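Local atomic coordinates of lovastatin nonaketide synthase, polyketide synthase component (Aspergillus terreus, PDB entry 7CPX), a protein that builds the nonaketide backbone of lovastatin, condensing nine malonyl-CoA units into carrier-bound dihydromonacolin L together with its partner LovC. Residues L471-L475 with F887-A892; G845-H851 with A872-E878; Y1890-G1894 with L1931-S1937; M1939-L1943 with I1973-M1977. The protein carries 2 engineered substitutions. One frame throughout, in Å; residues are numbered along the deposited sequence.

All four contacts are largely buried. Only in contact 3 is a touching residue, Glu-1933, exposed. They form two pairs, with centres more than 110 Å apart between pairs. Contacts 1 and 2 touch in the acyltransferase region. There, helix 883-898 is covered by an extended segment in contact 1 and meets edge strand 872-875 through Ala-890. Contacts 3 and 4 share helix 1935-1953: its N-terminal end meets a strand in contact 3, and its next turn crosses a second helix in contact 4. Chemistry follows position. Contact 2 is tied by backbone hydrogen bonds, and contact 3 by weak bonds from one glutamine. Contacts 1 and 4 have no hydrogen bond across them.

Contact 1: L471-L475 with F887-A892; sequences LSLPL and FSRALA
Residues 471-475 run extended and enter strand 475-479 at Leu-475. Residues 887-892 are regular helix, with Leu-891 N to Phe-887 O at 3.0 Å and Ala-892 N to Ser-888 O at 2.8 Å. The nearest CA atoms are those of Pro-474 and Ser-888, 5.1 Å apart. Pro-474 points at the helix and is the most covered residue. Its CB lies 3.4 Å from Ser-888 OG and 3.7 Å from Ala-892 CB, and its CD 3.8 Å from Leu-891 CB. Pro-474 N, 3.3 Å from Ser-888 OG, has no hydrogen to give. No hydrogen bond links the segments. Leu-473 starts away from the helix, but its m,m rotamer brings CD1 to 3.6 Å from Leu-891 CD1. Leu-471 CD2 is 4.0 Å from Phe-887 CD2. The contact is mostly apolar packing of the loop before strand 475-479 on a helix, consistent with a ketosynthase-to-acyltransferase linker resting on the latter's last long helix. Leu-473 also meets helices 504-513 and 905-911, Phe-887 reaches helix 624-644, and Leu-475 pairs with Ile-524.

Contact 2: G845-H851 with A872-E878; sequences GIEVGCH and AYTGCLE
This is the strand pairing of a beta-alpha-beta unit: strand 844-848, helix 855-865, strand 872-875. The strands are parallel neighbours at the edge of the acyltransferase sheet; the axes of 845-848 and 872-875 approach to 4.7 Å and cross at -22°. Gly-845 pairs with Tyr-873 and Ile-846 with Thr-874. Hydrogen bonds run from Gly-845 N to Ala-872 O, Thr-874 N to Gly-845 O and Glu-847 N to Thr-874 O, each 2.9 Å. Beyond the strands, Gly-849 N donates to Cys-876 SG at 3.5 Å, and His-851 N weakly to Leu-877 O at 3.0 Å. His-851 (chi1 t) lays its ring over Gly-875, whose CA is 3.8 Å from the ring centroid, a CH-pi contact. A CB on Gly-875 would strike this ring. Tyr-873 turns its ring face to Gly-845 O. Glu-847 OE2 takes a hydrogen bond from Leu-854 N. Tyr-873 and Glu-847 face helix 855-865, while Thr-874 and Cys-876 face helix 883-898. By backbone hydrogen bonds Ile-846 also joins Leu-560 and Ile-562 of strand 558-563, and Val-848 joins Thr-564 just beyond.

Contact 3: Y1890-G1894 with L1931-S1937; sequences YLVQG and LSEGGGS
Gln-1893, Ser-1937 and Leu-1891 carry most of this contact between strand 1887-1898 and the start of helix 1935-1953. Residues 1890-1894 are extended. Residues 1931-1934 are loop, with Gly-1934 (phi 77°) at the N-cap position. Gln-1893 and Ser-1937 have the nearest CA atoms, 6.0 Å apart. Gln-1893 extends straight (t,t) to the loop. Its NE2 makes weak hydrogen bonds to Leu-1931 O at 3.2 Å and Ser-1932 O at 3.5 Å, and its OE1 lies 3.5 Å from Ser-1937 CB. Ser-1937 (chi1 p) turns OG back to Gly-1934 O, a very short bond of 2.5 Å within the first turn. Leu-1891 points the same way as Gln-1893. Its CD1 is 3.7 Å from Ser-1937 CB and 3.3 Å from Ser-1937 O. The turn is tight: a CB on Gly-1936 would clash with Leu-1931 C. Gln-1893 thus weakly links the mixed sheet to two carbonyls before the helix, where the sheet packs on its N-terminal end. The strand lies between 1869-1883 and 1901-1909, and Leu-1891 also meets Val-1940 and Thr-1941.

Contact 4: M1939-L1943 with I1973-M1977; sequences MVTVL and ICGQM
Two helices cross here in a buried, mainly apolar contact with no hydrogen bond between them. Helix 1935-1953 precedes strand 1964-1968 in the chain, and helix 1972-1985 follows it. The segment axes approach to 9.3 Å and cross at -57°. Both turns are regular, with Leu-1943 N to Met-1939 O and Met-1977 N to Ile-1973 O each 2.9 Å. The backbones come nearest at Val-1942 and Cys-1974, whose CA atoms are 5.3 Å apart. Val-1942 (chi1 t) points at the second helix. Its CG1 lies 3.4 Å from Cys-1974 CA and 3.5 Å from Met-1977 CG, and its CG2 is 3.8 Å from Ile-1973 CG2. One valine therefore meets three residues spanning a helical turn. Strands 1964-1968 and 1988-1993 are parallel neighbours joined by helix 1972-1985, a beta-alpha-beta unit. The five-stranded parallel sheet and the region's place ahead of the ketoreductase are consistent with an enoylreductase-like domain. The CA-to-CB bond of Met-1939 points sideways to the second helix, but its CE comes to 3.7 Å from Ile-1973 CG2 and 4.0 Å from Met-1977 CE. Met-1977, with chi1 and chi2 both m, also takes Leu-1943, whose CD2 is 3.4 Å from Met-1977 CG. Leu-1943 further touches helix 2085-2095, and Thr-1941 meets strands 1869-1883 and 1887-1898.

Contact 1: L471-L475 with F887-A892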
loop_
_atom_site.group_PDB
_atom_site.type_symbol
_atom_site.label_atom_id
_atom_site.label_comp_id
_atom_site.label_asym_id
_atom_site.label_seq_id
_atom_site.Cartn_x
_atom_site.Cartn_y
_atom_site.Cartn_z
ATOM N N LEU A 471 5.578 -34.979 65.242
ATOM C CA LEU A 471 4.259 -34.545 64.798
ATOM C C LEU A 471 4.371 -33.229 64.039
ATOM O O LEU A 471 4.854 -32.233 64.577
ATOM C CB LEU A 471 3.313 -34.390 65.990
ATOM C CG LEU A 471 1.818 -34.580 65.715
ATOM C CD1 LEU A 471 1.013 -34.296 66.972
ATOM C CD2 LEU A 471 1.339 -33.704 64.568
ATOM N N SER A 472 3.923 -33.233 62.786
ATOM C CA SER A 472 3.960 -32.039 61.957
ATOM C C SER A 472 2.709 -31.997 61.093
ATOM O O SER A 472 2.083 -33.025 60.822
ATOM C CB SER A 472 5.216 -32.000 61.079
ATOM O OG SER A 472 5.225 -33.077 60.157
ATOM N N LEU A 473 2.354 -30.791 60.664
ATOM C CA LEU A 473 1.199 -30.624 59.803
ATOM C C LEU A 473 1.480 -31.209 58.421
ATOM O O LEU A 473 2.636 -31.316 58.004
ATOM C CB LEU A 473 0.836 -29.149 59.663
ATOM C CG LEU A 473 0.153 -28.455 60.844
ATOM C CD1 LEU A 473 -1.136 -29.166 61.221
ATOM C CD2 LEU A 473 1.087 -28.368 62.034
ATOM N N PRO A 474 0.438 -31.605 57.690
ATOM C CA PRO A 474 0.650 -32.063 56.314
ATOM C C PRO A 474 1.146 -30.931 55.431
ATOM O O PRO A 474 0.794 -29.765 55.624
ATOM C CB PRO A 474 -0.738 -32.549 55.883
ATOM C CG PRO A 474 -1.684 -31.787 56.741
ATOM C CD PRO A 474 -0.988 -31.599 58.056
ATOM N N LEU A 475 1.973 -31.287 54.453
ATOM C CA LEU A 475 2.493 -30.322 53.489
ATOM C C LEU A 475 1.443 -30.153 52.401
ATOM O O LEU A 475 1.258 -31.031 51.559
ATOM C CB LEU A 475 3.829 -30.799 52.929
ATOM C CG LEU A 475 4.556 -29.872 51.956
ATOM C CD1 LEU A 475 6.050 -30.148 51.978
ATOM C CD2 LEU A 475 4.016 -30.020 50.543
ATOM N N PHE A 887 -1.975 -39.218 61.690
ATOM C CA PHE A 887 -2.683 -37.992 62.043
ATOM C C PHE A 887 -2.493 -36.918 60.978
ATOM O O PHE A 887 -3.436 -36.181 60.649
ATOM C CB PHE A 887 -2.212 -37.486 63.405
ATOM C CG PHE A 887 -2.908 -36.238 63.856
ATOM C CD1 PHE A 887 -4.166 -36.300 64.431
ATOM C CD2 PHE A 887 -2.309 -35.002 63.700
ATOM C CE1 PHE A 887 -4.811 -35.151 64.844
ATOM C CE2 PHE A 887 -2.947 -33.852 64.111
ATOM C CZ PHE A 887 -4.201 -33.925 64.683
ATOM N N SER A 888 -1.283 -36.809 60.426
ATOM C CA SER A 888 -1.045 -35.842 59.366
ATOM C C SER A 888 -1.850 -36.178 58.120
ATOM O O SER A 888 -2.287 -35.273 57.411
ATOM C CB SER A 888 0.445 -35.781 59.037
ATOM O OG SER A 888 0.696 -34.894 57.962
ATOM N N ARG A 889 -2.074 -37.465 57.849
ATOM C CA ARG A 889 -2.904 -37.850 56.714
ATOM C C ARG A 889 -4.367 -37.530 56.976
ATOM O O ARG A 889 -5.103 -37.162 56.055
ATOM C CB ARG A 889 -2.723 -39.337 56.415
ATOM C CG ARG A 889 -3.482 -39.819 55.190
ATOM C CD ARG A 889 -3.222 -41.290 54.908
ATOM N NE ARG A 889 -1.803 -41.574 54.715
ATOM C CZ ARG A 889 -0.978 -41.993 55.666
ATOM N NH1 ARG A 889 -1.393 -42.194 56.907
ATOM N NH2 ARG A 889 0.298 -42.215 55.366
ATOM N N ALA A 890 -4.811 -37.669 58.226
ATOM C CA ALA A 890 -6.166 -37.245 58.562
ATOM C C ALA A 890 -6.339 -35.750 58.314
ATOM O O ALA A 890 -7.315 -35.314 57.689
ATOM C CB ALA A 890 -6.480 -37.588 60.018
ATOM N N LEU A 891 -5.381 -34.950 58.787
ATOM C CA LEU A 891 -5.441 -33.511 58.542
ATOM C C LEU A 891 -5.338 -33.207 57.053
ATOM O O LEU A 891 -5.962 -32.263 56.557
ATOM C CB LEU A 891 -4.329 -32.796 59.311
ATOM C CG LEU A 891 -4.469 -32.744 60.833
ATOM C CD1 LEU A 891 -3.311 -31.967 61.436
ATOM C CD2 LEU A 891 -5.797 -32.128 61.244
ATOM N N ALA A 892 -4.545 -33.996 56.326
ATOM C CA ALA A 892 -4.410 -33.813 54.888
ATOM C C ALA A 892 -5.732 -34.050 54.177
ATOM O O ALA A 892 -6.102 -33.297 53.271
ATOM C CB ALA A 892 -3.340 -34.762 54.353
#

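Contact 2: G845-H851 with A872-E878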
loop_
_atom_site.group_PDB
_atom_site.type_symbol
_atom_site.label_atom_id
_atom_site.label_comp_id
_atom_site.label_asym_id
_atom_site.label_seq_id
_atom_site.Cartn_x
_atom_site.Cartn_y
_atom_site.Cartn_z
ATOM N N GLY A 845 -16.676 -37.272 58.207
ATOM C CA GLY A 845 -16.612 -38.116 59.389
ATOM C C GLY A 845 -15.208 -38.638 59.590
ATOM O O GLY A 845 -14.518 -38.981 58.631
ATOM N N ILE A 846 -14.790 -38.688 60.851
ATOM C CA ILE A 846 -13.452 -39.129 61.228
ATOM C C ILE A 846 -13.587 -40.324 62.159
ATOM O O ILE A 846 -14.285 -40.249 63.179
ATOM C CB ILE A 846 -12.644 -38.008 61.898
ATOM C CG1 ILE A 846 -12.238 -36.959 60.863
ATOM C CG2 ILE A 846 -11.412 -38.580 62.585
ATOM C CD1 ILE A 846 -11.726 -35.672 61.468
ATOM N N GLU A 847 -12.914 -41.418 61.809
ATOM C CA GLU A 847 -12.831 -42.600 62.662
ATOM C C GLU A 847 -11.714 -42.368 63.669
ATOM O O GLU A 847 -10.565 -42.763 63.468
ATOM C CB GLU A 847 -12.586 -43.854 61.834
ATOM C CG GLU A 847 -12.493 -45.129 62.660
ATOM C CD GLU A 847 -12.458 -46.379 61.803
ATOM O OE1 GLU A 847 -12.734 -46.279 60.589
ATOM O OE2 GLU A 847 -12.154 -47.463 62.343
ATOM N N VAL A 848 -12.067 -41.720 64.777
ATOM C CA VAL A 848 -11.095 -41.445 65.827
ATOM C C VAL A 848 -10.594 -42.768 66.382
ATOM O O VAL A 848 -11.380 -43.596 66.859
ATOM C CB VAL A 848 -11.715 -40.578 66.928
ATOM C CG1 VAL A 848 -10.657 -40.175 67.945
ATOM C CG2 VAL A 848 -12.387 -39.350 66.332
ATOM N N GLY A 849 -9.288 -42.974 66.322
ATOM C CA GLY A 849 -8.674 -44.161 66.890
ATOM C C GLY A 849 -8.206 -45.128 65.811
ATOM O O GLY A 849 -7.492 -44.741 64.888
ATOM N N CYS A 850 -8.632 -46.384 65.924
ATOM C CA CYS A 850 -8.020 -47.487 65.182
ATOM C C CYS A 850 -8.773 -47.736 63.874
ATOM O O CYS A 850 -9.625 -48.618 63.749
ATOM C CB CYS A 850 -7.975 -48.731 66.057
ATOM S SG CYS A 850 -7.460 -48.359 67.748
ATOM N N HIS A 851 -8.430 -46.919 62.882
ATOM C CA HIS A 851 -8.867 -47.151 61.517
ATOM C C HIS A 851 -8.238 -48.448 61.003
ATOM O O HIS A 851 -7.127 -48.804 61.409
ATOM C CB HIS A 851 -8.453 -45.964 60.647
ATOM C CG HIS A 851 -9.112 -45.916 59.305
ATOM N ND1 HIS A 851 -8.463 -46.277 58.145
ATOM C CD2 HIS A 851 -10.353 -45.519 58.935
ATOM C CE1 HIS A 851 -9.280 -46.118 57.118
ATOM N NE2 HIS A 851 -10.434 -45.663 57.571
ATOM N N ALA A 872 -17.611 -37.601 53.185
ATOM C CA ALA A 872 -16.198 -37.937 53.284
ATOM C C ALA A 872 -15.915 -38.703 54.569
ATOM O O ALA A 872 -16.546 -38.479 55.605
ATOM C CB ALA A 872 -15.354 -36.666 53.236
ATOM N N TYR A 873 -14.952 -39.619 54.494
ATOM C CA TYR A 873 -14.532 -40.416 55.638
ATOM C C TYR A 873 -13.016 -40.361 55.755
ATOM O O TYR A 873 -12.308 -40.366 54.744
ATOM C CB TYR A 873 -14.994 -41.866 55.497
ATOM C CG TYR A 873 -15.139 -42.586 56.815
ATOM C CD1 TYR A 873 -16.365 -42.645 57.462
ATOM C CD2 TYR A 873 -14.053 -43.204 57.414
ATOM C CE1 TYR A 873 -16.504 -43.300 58.667
ATOM C CE2 TYR A 873 -14.184 -43.863 58.621
ATOM C CZ TYR A 873 -15.413 -43.907 59.243
ATOM O OH TYR A 873 -15.561 -44.562 60.446
ATOM N N THR A 874 -12.522 -40.309 56.992
ATOM C CA THR A 874 -11.096 -40.122 57.233
ATOM C C THR A 874 -10.648 -40.910 58.452
ATOM O O THR A 874 -11.273 -40.826 59.513
ATOM C CB THR A 874 -10.772 -38.638 57.435
ATOM O OG1 THR A 874 -11.093 -37.911 56.245
ATOM C CG2 THR A 874 -9.303 -38.451 57.763
ATOM N N GLY A 875 -9.555 -41.652 58.304
ATOM C CA GLY A 875 -8.908 -42.318 59.416
ATOM C C GLY A 875 -7.707 -41.525 59.898
ATOM O O GLY A 875 -7.053 -40.832 59.122
ATOM N N CYS A 876 -7.421 -41.634 61.198
ATOM C CA CYS A 876 -6.340 -40.879 61.815
ATOM C C CYS A 876 -5.291 -41.742 62.502
ATOM O O CYS A 876 -4.241 -41.212 62.885
ATOM C CB CYS A 876 -6.903 -39.880 62.837
ATOM S SG CYS A 876 -7.845 -40.643 64.171
ATOM N N LEU A 877 -5.536 -43.039 62.675
ATOM C CA LEU A 877 -4.532 -43.959 63.216
ATOM C C LEU A 877 -4.737 -45.296 62.512
ATOM O O LEU A 877 -5.591 -46.094 62.911
ATOM C CB LEU A 877 -4.646 -44.091 64.731
ATOM C CG LEU A 877 -3.323 -44.204 65.492
ATOM C CD1 LEU A 877 -2.500 -42.930 65.351
ATOM C CD2 LEU A 877 -3.573 -44.510 66.958
ATOM N N GLU A 878 -3.954 -45.532 61.463
ATOM C CA GLU A 878 -4.129 -46.704 60.623
ATOM C C GLU A 878 -3.526 -47.939 61.290
ATOM O O GLU A 878 -2.964 -47.881 62.387
ATOM C CB GLU A 878 -3.514 -46.461 59.246
ATOM C CG GLU A 878 -4.384 -45.628 58.317
ATOM C CD GLU A 878 -4.544 -44.197 58.788
ATOM O OE1 GLU A 878 -3.580 -43.650 59.362
ATOM O OE2 GLU A 878 -5.634 -43.622 58.588
#

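Contact 3: Y1890-G1894 with L1931-S1937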
loop_
_atom_site.group_PDB
_atom_site.type_symbol
_atom_site.label_atom_id
_atom_site.label_comp_id
_atom_site.label_asym_id
_atom_site.label_seq_id
_atom_site.Cartn_x
_atom_site.Cartn_y
_atom_site.Cartn_z
ATOM N N TYR A 1890 1.056 11.935 -47.484
ATOM C CA TYR A 1890 -0.199 12.614 -47.202
ATOM C C TYR A 1890 -0.915 12.909 -48.511
ATOM O O TYR A 1890 -0.336 13.513 -49.416
ATOM C CB TYR A 1890 0.046 13.916 -46.442
ATOM C CG TYR A 1890 0.715 13.749 -45.100
ATOM C CD1 TYR A 1890 -0.032 13.521 -43.954
ATOM C CD2 TYR A 1890 2.092 13.851 -44.972
ATOM C CE1 TYR A 1890 0.575 13.382 -42.723
ATOM C CE2 TYR A 1890 2.708 13.714 -43.746
ATOM C CZ TYR A 1890 1.945 13.480 -42.622
ATOM O OH TYR A 1890 2.557 13.340 -41.398
ATOM N N LEU A 1891 -2.170 12.492 -48.612
ATOM C CA LEU A 1891 -2.945 12.766 -49.813
ATOM C C LEU A 1891 -3.338 14.238 -49.816
ATOM O O LEU A 1891 -4.030 14.701 -48.902
ATOM C CB LEU A 1891 -4.177 11.868 -49.872
ATOM C CG LEU A 1891 -4.989 11.861 -51.173
ATOM C CD1 LEU A 1891 -5.815 13.129 -51.333
ATOM C CD2 LEU A 1891 -4.076 11.671 -52.374
ATOM N N VAL A 1892 -2.901 14.970 -50.837
ATOM C CA VAL A 1892 -3.140 16.404 -50.926
ATOM C C VAL A 1892 -3.829 16.707 -52.246
ATOM O O VAL A 1892 -3.668 15.988 -53.235
ATOM C CB VAL A 1892 -1.827 17.209 -50.803
ATOM C CG1 VAL A 1892 -1.131 16.886 -49.494
ATOM C CG2 VAL A 1892 -0.914 16.917 -51.984
ATOM N N GLN A 1893 -4.606 17.785 -52.249
ATOM C CA GLN A 1893 -5.271 18.285 -53.441
ATOM C C GLN A 1893 -5.088 19.791 -53.490
ATOM O O GLN A 1893 -5.114 20.455 -52.451
ATOM C CB GLN A 1893 -6.762 17.931 -53.434
ATOM C CG GLN A 1893 -7.545 18.460 -54.626
ATOM C CD GLN A 1893 -9.025 18.142 -54.533
ATOM O OE1 GLN A 1893 -9.515 17.720 -53.486
ATOM N NE2 GLN A 1893 -9.743 18.343 -55.630
ATOM N N GLY A 1894 -4.898 20.334 -54.686
ATOM C CA GLY A 1894 -4.773 21.771 -54.802
ATOM C C GLY A 1894 -4.219 22.185 -56.149
ATOM O O GLY A 1894 -4.071 21.375 -57.064
ATOM N N LEU A 1931 -13.744 14.545 -58.804
ATOM C CA LEU A 1931 -12.926 14.613 -57.595
ATOM C C LEU A 1931 -13.078 16.017 -57.007
ATOM O O LEU A 1931 -12.177 16.859 -57.047
ATOM C CB LEU A 1931 -11.475 14.278 -57.910
ATOM C CG LEU A 1931 -11.246 12.927 -58.592
ATOM C CD1 LEU A 1931 -9.786 12.758 -58.978
ATOM C CD2 LEU A 1931 -11.697 11.785 -57.694
ATOM N N SER A 1932 -14.262 16.255 -56.450
ATOM C CA SER A 1932 -14.678 17.592 -56.057
ATOM C C SER A 1932 -13.780 18.131 -54.946
ATOM O O SER A 1932 -12.883 17.452 -54.437
ATOM C CB SER A 1932 -16.136 17.575 -55.611
ATOM O OG SER A 1932 -16.315 16.699 -54.511
ATOM N N GLU A 1933 -14.036 19.381 -54.568
ATOM C CA GLU A 1933 -13.253 20.032 -53.529
ATOM C C GLU A 1933 -13.420 19.291 -52.210
ATOM O O GLU A 1933 -14.533 19.179 -51.686
ATOM C CB GLU A 1933 -13.687 21.491 -53.380
ATOM C CG GLU A 1933 -13.342 22.382 -54.570
ATOM C CD GLU A 1933 -14.234 22.139 -55.773
ATOM O OE1 GLU A 1933 -15.147 21.292 -55.678
ATOM O OE2 GLU A 1933 -14.023 22.796 -56.815
ATOM N N GLY A 1934 -12.317 18.788 -51.677
ATOM C CA GLY A 1934 -12.360 18.031 -50.428
ATOM C C GLY A 1934 -12.860 16.615 -50.581
ATOM O O GLY A 1934 -12.184 15.672 -50.159
ATOM N N GLY A 1935 -14.035 16.437 -51.185
ATOM C CA GLY A 1935 -14.552 15.092 -51.378
ATOM C C GLY A 1935 -13.619 14.232 -52.208
ATOM O O GLY A 1935 -13.344 13.079 -51.866
ATOM N N GLY A 1936 -13.113 14.787 -53.311
ATOM C CA GLY A 1936 -12.187 14.037 -54.142
ATOM C C GLY A 1936 -10.945 13.616 -53.383
ATOM O O GLY A 1936 -10.457 12.494 -53.541
ATOM N N SER A 1937 -10.415 14.513 -52.548
ATOM C CA SER A 1937 -9.267 14.153 -51.724
ATOM C C SER A 1937 -9.618 13.014 -50.778
ATOM O O SER A 1937 -8.818 12.093 -50.579
ATOM C CB SER A 1937 -8.780 15.368 -50.936
ATOM O OG SER A 1937 -9.739 15.768 -49.975
#

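Contact 4: M1939-L1943 with I1973-M1977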
loop_
_atom_site.group_PDB
_atom_site.type_symbol
_atom_site.label_atom_id
_atom_site.label_comp_id
_atom_site.label_asym_id
_atom_site.label_seq_id
_atom_site.Cartn_x
_atom_site.Cartn_y
_atom_site.Cartn_z
ATOM N N MET A 1939 -11.878 10.637 -51.229
ATOM C CA MET A 1939 -11.986 9.389 -51.974
ATOM C C MET A 1939 -10.613 8.871 -52.378
ATOM O O MET A 1939 -10.344 7.668 -52.280
ATOM C CB MET A 1939 -12.870 9.580 -53.206
ATOM C CG MET A 1939 -14.212 10.238 -52.919
ATOM S SD MET A 1939 -14.978 9.681 -51.386
ATOM C CE MET A 1939 -16.403 8.799 -52.016
ATOM N N VAL A 1940 -9.727 9.758 -52.835
ATOM C CA VAL A 1940 -8.405 9.310 -53.258
ATOM C C VAL A 1940 -7.610 8.801 -52.063
ATOM O O VAL A 1940 -6.842 7.842 -52.179
ATOM C CB VAL A 1940 -7.662 10.435 -54.002
ATOM C CG1 VAL A 1940 -6.287 9.959 -54.430
ATOM C CG2 VAL A 1940 -8.454 10.876 -55.221
ATOM N N THR A 1941 -7.782 9.425 -50.897
ATOM C CA THR A 1941 -7.149 8.924 -49.682
ATOM C C THR A 1941 -7.664 7.533 -49.340
ATOM O O THR A 1941 -6.887 6.617 -49.030
ATOM C CB THR A 1941 -7.427 9.892 -48.530
ATOM O OG1 THR A 1941 -6.908 11.187 -48.852
ATOM C CG2 THR A 1941 -6.803 9.402 -47.232
ATOM N N VAL A 1942 -8.985 7.365 -49.384
ATOM C CA VAL A 1942 -9.584 6.073 -49.085
ATOM C C VAL A 1942 -9.029 5.010 -50.018
ATOM O O VAL A 1942 -8.702 3.895 -49.595
ATOM C CB VAL A 1942 -11.116 6.168 -49.184
ATOM C CG1 VAL A 1942 -11.714 4.792 -49.338
ATOM C CG2 VAL A 1942 -11.682 6.868 -47.960
ATOM N N LEU A 1943 -8.910 5.339 -51.303
ATOM C CA LEU A 1943 -8.431 4.352 -52.259
ATOM C C LEU A 1943 -6.937 4.112 -52.135
ATOM O O LEU A 1943 -6.478 3.004 -52.411
ATOM C CB LEU A 1943 -8.775 4.772 -53.686
ATOM C CG LEU A 1943 -10.169 4.388 -54.183
ATOM C CD1 LEU A 1943 -10.409 2.890 -54.052
ATOM C CD2 LEU A 1943 -11.243 5.165 -53.450
ATOM N N ILE A 1973 -16.867 4.744 -46.415
ATOM C CA ILE A 1973 -16.262 4.941 -47.726
ATOM C C ILE A 1973 -15.132 3.943 -47.920
ATOM O O ILE A 1973 -14.996 3.326 -48.984
ATOM C CB ILE A 1973 -15.760 6.389 -47.880
ATOM C CG1 ILE A 1973 -16.872 7.394 -47.567
ATOM C CG2 ILE A 1973 -15.242 6.621 -49.292
ATOM C CD1 ILE A 1973 -16.391 8.826 -47.539
ATOM N N CYS A 1974 -14.306 3.768 -46.887
ATOM C CA CYS A 1974 -13.209 2.815 -46.973
ATOM C C CYS A 1974 -13.729 1.398 -47.153
ATOM O O CYS A 1974 -13.142 0.611 -47.895
ATOM C CB CYS A 1974 -12.324 2.910 -45.733
ATOM S SG CYS A 1974 -10.781 1.978 -45.857
ATOM N N GLY A 1975 -14.829 1.051 -46.485
ATOM C CA GLY A 1975 -15.391 -0.278 -46.669
ATOM C C GLY A 1975 -15.841 -0.522 -48.097
ATOM O O GLY A 1975 -15.509 -1.546 -48.705
ATOM N N GLN A 1976 -16.591 0.428 -48.659
ATOM C CA GLN A 1976 -17.061 0.270 -50.033
ATOM C C GLN A 1976 -15.891 0.186 -51.004
ATOM O O GLN A 1976 -15.873 -0.667 -51.904
ATOM C CB GLN A 1976 -17.984 1.429 -50.408
ATOM C CG GLN A 1976 -18.431 1.422 -51.862
ATOM C CD GLN A 1976 -19.410 2.535 -52.175
ATOM O OE1 GLN A 1976 -19.864 3.248 -51.279
ATOM N NE2 GLN A 1976 -19.739 2.692 -53.450
ATOM N N MET A 1977 -14.898 1.058 -50.835
ATOM C CA MET A 1977 -13.775 1.073 -51.763
ATOM C C MET A 1977 -12.888 -0.152 -51.588
ATOM O O MET A 1977 -12.307 -0.636 -52.563
ATOM C CB MET A 1977 -12.977 2.360 -51.581
ATOM C CG MET A 1977 -13.786 3.624 -51.851
ATOM S SD MET A 1977 -14.540 3.660 -53.488
ATOM C CE MET A 1977 -15.099 5.359 -53.560
#